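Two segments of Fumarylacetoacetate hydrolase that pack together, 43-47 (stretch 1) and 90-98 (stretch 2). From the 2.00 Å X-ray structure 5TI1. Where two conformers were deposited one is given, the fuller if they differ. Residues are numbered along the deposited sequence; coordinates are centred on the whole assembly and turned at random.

Stretch 1 43-47: PFGIF
Stretch 2, residues 90-98: VRDALNDFI

Residues 44-47 form a β-strand, of which Phe 44 (phi/psi -106/142) to Ile 46 (-123/123) pack against loop residues 91-94 and against Phe 97 of the helix that follows from Asn 95. No hydrogen bond crosses the contact; its 316 Å² of buried surface rests on shape. Alternation turns Phe 44 and Ile 46 toward the second stretch and Phe 47 away, while Gly 45 (-152/-178) contributes only backbone.

Register is set where the CA atoms of Ile 46 and Ala 93 lie 6.2 Å apart. Branched Ile 46 (m, m) reaches several points of the loop backbone (Arg 91 -154/151, Asp 92 -81/3): CD1 lies 3.7 Å from Arg 91 O and 3.6 Å from Ala 93 C, CG2 3.7 Å from Asp 92 O. Ala 93 (-158/158) points its small methyl away, leaving its backbone for the isoleucine to cover.

Leu 94 (-81/-3; m, t) fills the space between the two strand side chains: its CD1 is 3.7 Å from Phe 44 CB, its CG 4.0 Å from Ile 46 CD1. Ile 98 N donates to Leu 94 O (2.8 Å). Phe 97 (t, chi2 71°) sets CE2 over one face of the flat Phe 44 ring (m, chi2 -90°), 3.6 Å from Phe 44 CE1. The rings meet obliquely, centroids 5.0 Å apart, planes at 37°.

Arg 91 NE bridges to Asp 96 OD2 (2.5 Å), tying loop to helix.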

# COMPACT_ATOMS: atom_id res chain seq x y z
N PRO B 43 -8.62 25.39 0.24
CA PRO B 43 -8.18 24.00 0.32
C PRO B 43 -8.66 23.36 1.61
O PRO B 43 -8.98 24.03 2.59
CB PRO B 43 -6.66 24.11 0.30
CG PRO B 43 -6.40 25.41 1.05
CD PRO B 43 -7.57 26.32 0.73
N PHE B 44 -8.68 22.02 1.61
CA PHE B 44 -9.16 21.23 2.74
C PHE B 44 -8.01 20.59 3.50
O PHE B 44 -7.04 20.11 2.89
CB PHE B 44 -10.13 20.14 2.28
CG PHE B 44 -11.44 20.67 1.79
CD1 PHE B 44 -12.50 20.85 2.66
CD2 PHE B 44 -11.61 20.98 0.46
CE1 PHE B 44 -13.72 21.34 2.20
CE2 PHE B 44 -12.82 21.47 -0.01
CZ PHE B 44 -13.87 21.65 0.86
N GLY B 45 -8.14 20.55 4.83
CA GLY B 45 -7.17 19.91 5.69
C GLY B 45 -7.83 19.42 6.97
O GLY B 45 -9.04 19.55 7.16
N ILE B 46 -7.00 18.85 7.84
CA ILE B 46 -7.43 18.34 9.14
C ILE B 46 -6.60 19.04 10.20
O ILE B 46 -5.36 18.97 10.17
CB ILE B 46 -7.27 16.81 9.24
CG1 ILE B 46 -8.20 16.10 8.24
CG2 ILE B 46 -7.53 16.32 10.65
CD1 ILE B 46 -9.67 16.27 8.54
N PHE B 47 -7.26 19.72 11.14
CA PHE B 47 -6.54 20.51 12.12
C PHE B 47 -7.13 20.31 13.50
O PHE B 47 -8.25 19.80 13.69
CB PHE B 47 -6.55 22.00 11.77
CG PHE B 47 -7.82 22.69 12.14
CD1 PHE B 47 -8.95 22.54 11.35
CD2 PHE B 47 -7.90 23.48 13.27
CE1 PHE B 47 -10.13 23.16 11.69
CE2 PHE B 47 -9.08 24.11 13.61
CZ PHE B 47 -10.20 23.95 12.82
N VAL B 90 -16.17 16.42 11.78
CA VAL B 90 -15.49 16.02 13.01
C VAL B 90 -14.93 14.62 12.80
O VAL B 90 -15.57 13.62 13.14
CB VAL B 90 -16.42 16.09 14.23
CG1 VAL B 90 -15.63 15.81 15.50
CG2 VAL B 90 -17.09 17.44 14.30
N ARG B 91 -13.74 14.57 12.21
CA ARG B 91 -13.09 13.35 11.76
C ARG B 91 -11.60 13.64 11.75
O ARG B 91 -11.20 14.79 11.56
CB ARG B 91 -13.52 12.95 10.34
CG ARG B 91 -14.97 12.56 10.16
CD ARG B 91 -15.20 11.14 10.62
NE ARG B 91 -16.52 10.67 10.22
CZ ARG B 91 -17.64 10.98 10.86
NH1 ARG B 91 -17.60 11.76 11.93
NH2 ARG B 91 -18.80 10.50 10.44
N ASP B 92 -10.79 12.60 11.95
CA ASP B 92 -9.34 12.69 11.90
C ASP B 92 -8.80 12.64 10.48
O ASP B 92 -7.57 12.62 10.31
CB ASP B 92 -8.73 11.55 12.73
CG ASP B 92 -9.07 11.65 14.21
OD1 ASP B 92 -9.46 12.74 14.66
OD2 ASP B 92 -8.93 10.64 14.93
N ALA B 93 -9.67 12.59 9.48
CA ALA B 93 -9.26 12.52 8.09
C ALA B 93 -10.42 13.01 7.24
O ALA B 93 -11.57 13.01 7.67
CB ALA B 93 -8.86 11.10 7.69
N LEU B 94 -10.10 13.44 6.02
CA LEU B 94 -11.08 13.98 5.08
C LEU B 94 -11.85 12.89 4.34
O LEU B 94 -12.73 13.23 3.54
CB LEU B 94 -10.39 14.87 4.05
CG LEU B 94 -9.92 16.25 4.53
CD1 LEU B 94 -8.93 16.85 3.55
CD2 LEU B 94 -11.14 17.14 4.65
N ASN B 95 -11.52 11.62 4.57
CA ASN B 95 -12.06 10.53 3.74
C ASN B 95 -13.58 10.57 3.67
O ASN B 95 -14.17 10.59 2.58
CB ASN B 95 -11.58 9.18 4.26
CG ASN B 95 -10.07 9.02 4.19
OD1 ASN B 95 -9.33 9.91 4.60
ND2 ASN B 95 -9.61 7.89 3.67
N ASP B 96 -14.23 10.58 4.84
CA ASP B 96 -15.69 10.54 4.90
C ASP B 96 -16.32 11.71 4.14
O ASP B 96 -17.32 11.53 3.44
CB ASP B 96 -16.15 10.54 6.36
CG ASP B 96 -15.93 9.19 7.04
OD1 ASP B 96 -15.57 8.22 6.36
OD2 ASP B 96 -16.12 9.11 8.27
N PHE B 97 -15.76 12.92 4.29
CA PHE B 97 -16.29 14.06 3.54
C PHE B 97 -16.04 13.92 2.04
O PHE B 97 -16.93 14.20 1.23
CB PHE B 97 -15.69 15.37 4.07
CG PHE B 97 -15.88 16.52 3.13
CD1 PHE B 97 -17.14 17.08 2.95
CD2 PHE B 97 -14.82 17.03 2.39
CE1 PHE B 97 -17.33 18.14 2.08
CE2 PHE B 97 -15.01 18.08 1.51
CZ PHE B 97 -16.27 18.64 1.36
N ILE B 98 -14.83 13.51 1.66
CA ILE B 98 -14.53 13.28 0.24
C ILE B 98 -15.50 12.26 -0.35
O ILE B 98 -16.05 12.45 -1.45
CB ILE B 98 -13.07 12.84 0.06
CG1 ILE B 98 -12.11 13.98 0.39
CG2 ILE B 98 -12.83 12.40 -1.36
CD1 ILE B 98 -10.65 13.53 0.56